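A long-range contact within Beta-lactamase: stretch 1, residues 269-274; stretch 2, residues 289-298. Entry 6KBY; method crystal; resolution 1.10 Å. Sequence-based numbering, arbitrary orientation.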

# COMPACT_ATOMS: atom_id res chain seq x y z
N LYS A 269 -7.65 -6.07 -15.87
CA LYS A 269 -6.41 -5.75 -16.55
C LYS A 269 -6.48 -4.30 -17.00
O LYS A 269 -7.52 -3.83 -17.46
CB LYS A 269 -6.21 -6.63 -17.78
CG LYS A 269 -5.78 -8.04 -17.45
CD LYS A 269 -5.36 -8.77 -18.72
CE LYS A 269 -3.85 -8.80 -18.82
NZ LYS A 269 -3.35 -10.16 -19.15
N SER A 270 -5.37 -3.58 -16.85
CA SER A 270 -5.30 -2.21 -17.33
C SER A 270 -3.85 -1.93 -17.66
O SER A 270 -2.98 -2.07 -16.80
CB SER A 270 -5.80 -1.24 -16.26
OG SER A 270 -6.00 0.05 -16.80
N GLY A 271 -3.58 -1.56 -18.91
CA GLY A 271 -2.20 -1.36 -19.31
C GLY A 271 -1.40 -2.62 -19.07
O GLY A 271 -1.82 -3.72 -19.46
N GLU A 272 -0.26 -2.48 -18.40
CA GLU A 272 0.60 -3.61 -18.11
C GLU A 272 0.23 -4.36 -16.84
O GLU A 272 0.82 -5.41 -16.57
CB GLU A 272 2.06 -3.16 -18.03
CG GLU A 272 2.57 -2.49 -19.30
CD GLU A 272 2.61 -3.44 -20.49
OE1 GLU A 272 2.84 -4.64 -20.27
OE2 GLU A 272 2.42 -2.98 -21.63
N ILE A 273 -0.71 -3.86 -16.04
CA ILE A 273 -0.95 -4.42 -14.72
C ILE A 273 -2.22 -5.26 -14.67
O ILE A 273 -3.16 -5.09 -15.46
CB ILE A 273 -0.96 -3.38 -13.58
CG1 ILE A 273 -2.22 -2.52 -13.62
CG2 ILE A 273 0.30 -2.53 -13.62
CD1 ILE A 273 -2.43 -1.71 -12.34
N THR A 274 -2.23 -6.15 -13.69
CA THR A 274 -3.44 -6.76 -13.18
C THR A 274 -3.77 -6.07 -11.87
O THR A 274 -2.93 -6.00 -10.96
CB THR A 274 -3.20 -8.25 -12.97
OG1 THR A 274 -2.92 -8.86 -14.24
CG2 THR A 274 -4.40 -8.93 -12.31
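Stretch 2 289-298: PNLLTGNDMA

A tight hairpin turn can be packed against a helix and the loop that follows it without a single hydrogen bond between them. The contact between residues 269-274 and 289-298 of this beta-lactamase is a compact example, burying 300 Å² with both sides summed.

The two backbones are organised separately. In the first stretch, strand residues K269 and S270 lead into a type II' turn from S270 to I273, after which the chain resumes as a strand. The turn is closed by paired backbone hydrogen bonds, S270 N to I273 O and I273 N to S270 O, each 3.0 Å. G271 carries the positive phi of 57° that by itself favours glycine. The second stretch arrives as a helix, with T293 N bonded to P289 O at 3.0 Å and G294 N to N290 O at 2.8 Å. The helix runs toward the turn, so that N290 lies beyond the end of the E272 side chain and G294 nearer the E272 backbone. N295 and the residues after it form a loop; D296 N still reaches back to T293 O at 3.0 Å, and the side chain of N295 turns to its own stretch, ND2 donating to L291 O at 3.0 Å.

The nearest CA atoms across the stretches are those of E272 and G294, 5.3 Å apart. Here the absence of a side chain matters: I273 CG2 lies 3.4 Å from G294 O, and a CB built on G294 would fall 2.8 Å from that same CG2, a clash.

The apolar side-chain contact is made by M297, whose CB points toward the turn. Its extended chi2 (t) and chi3 of 74° (p) carry the thioether across I273, with SD 3.9 Å from I273 CG1, and set the terminal methyl beside S270, where CE is 3.6 Å from S270 O and 3.7 Å from S270 OG. The methyl thus touches polar atoms that have partners of their own: the carbonyl closes the turn, and the hydroxyl is hydrogen-bonded elsewhere in the structure. A CB on G271 would also point this way and come within a tight 3.4 Å of M297 CE.

Polar residues also meet through their carbon atoms. E272, which has the largest area covered by the other stretch, lies along the helix, its CG 3.8 Å from the methyl CG2 of T293. With chi1 and chi2 both m, its carboxylate reaches N290, where the two oxygens E272 OE1 and N290 OD1 stand 3.5 Å apart, a matter of proximity alone, without forming a hydrogen bond. The example shows a long-range contact made by packing, with no hydrogen bond across it.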

# COMPACT_ATOMS: atom_id res chain seq x y z
N PRO A 289 11.09 -2.57 -17.97
CA PRO A 289 10.24 -1.60 -18.68
C PRO A 289 8.76 -1.73 -18.36
O PRO A 289 8.08 -0.72 -18.17
CB PRO A 289 10.55 -1.88 -20.15
CG PRO A 289 11.95 -2.40 -20.13
CD PRO A 289 12.03 -3.24 -18.89
N ASN A 290 8.24 -2.96 -18.29
CA ASN A 290 6.82 -3.13 -17.99
C ASN A 290 6.50 -2.76 -16.55
O ASN A 290 5.43 -2.21 -16.27
CB ASN A 290 6.39 -4.56 -18.30
CG ASN A 290 6.32 -4.84 -19.79
OD1 ASN A 290 6.26 -3.91 -20.60
ND2 ASN A 290 6.33 -6.11 -20.16
N LEU A 291 7.41 -3.05 -15.63
CA LEU A 291 7.19 -2.67 -14.24
C LEU A 291 7.17 -1.16 -14.09
O LEU A 291 6.37 -0.61 -13.32
CB LEU A 291 8.28 -3.30 -13.38
CG LEU A 291 8.06 -3.25 -11.87
CD1 LEU A 291 6.74 -3.89 -11.49
CD2 LEU A 291 9.22 -3.93 -11.15
N LEU A 292 8.06 -0.46 -14.81
CA LEU A 292 8.06 0.99 -14.76
C LEU A 292 6.77 1.56 -15.33
O LEU A 292 6.15 2.43 -14.73
CB LEU A 292 9.28 1.53 -15.51
CG LEU A 292 10.61 1.25 -14.81
CD1 LEU A 292 11.77 1.59 -15.75
CD2 LEU A 292 10.72 2.03 -13.51
N THR A 293 6.35 1.06 -16.50
CA THR A 293 5.09 1.50 -17.08
C THR A 293 3.92 1.23 -16.14
O THR A 293 3.06 2.09 -15.92
CB THR A 293 4.86 0.79 -18.42
OG1 THR A 293 5.93 1.12 -19.31
CG2 THR A 293 3.53 1.20 -19.04
N GLY A 294 3.90 0.03 -15.56
CA GLY A 294 2.84 -0.35 -14.64
C GLY A 294 2.83 0.44 -13.35
O GLY A 294 1.83 0.39 -12.62
N ASN A 295 3.91 1.16 -13.04
CA ASN A 295 3.99 2.04 -11.88
C ASN A 295 3.91 3.51 -12.26
O ASN A 295 4.33 4.38 -11.50
CB ASN A 295 5.22 1.72 -11.04
CG ASN A 295 4.98 0.55 -10.12
OD1 ASN A 295 4.38 0.71 -9.06
ND2 ASN A 295 5.40 -0.65 -10.53
N ASP A 296 3.38 3.80 -13.44
CA ASP A 296 3.14 5.16 -13.91
C ASP A 296 1.68 5.31 -14.31
O ASP A 296 1.35 5.68 -15.44
CB ASP A 296 4.10 5.48 -15.05
CG ASP A 296 4.03 6.94 -15.49
OD1 ASP A 296 3.57 7.78 -14.70
OD2 ASP A 296 4.44 7.23 -16.63
N MET A 297 0.78 4.96 -13.39
CA MET A 297 -0.66 4.94 -13.64
C MET A 297 -1.42 5.71 -12.56
O MET A 297 -2.62 5.48 -12.38
CB MET A 297 -1.19 3.51 -13.73
CG MET A 297 -0.50 2.65 -14.77
SD MET A 297 -1.17 0.99 -14.86
CE MET A 297 -2.73 1.32 -15.70
N ALA A 298 -0.75 6.62 -11.86
CA ALA A 298 -1.30 7.19 -10.64
C ALA A 298 -2.32 8.29 -10.89
O ALA A 298 -3.18 8.52 -10.03
CB ALA A 298 -0.17 7.76 -9.78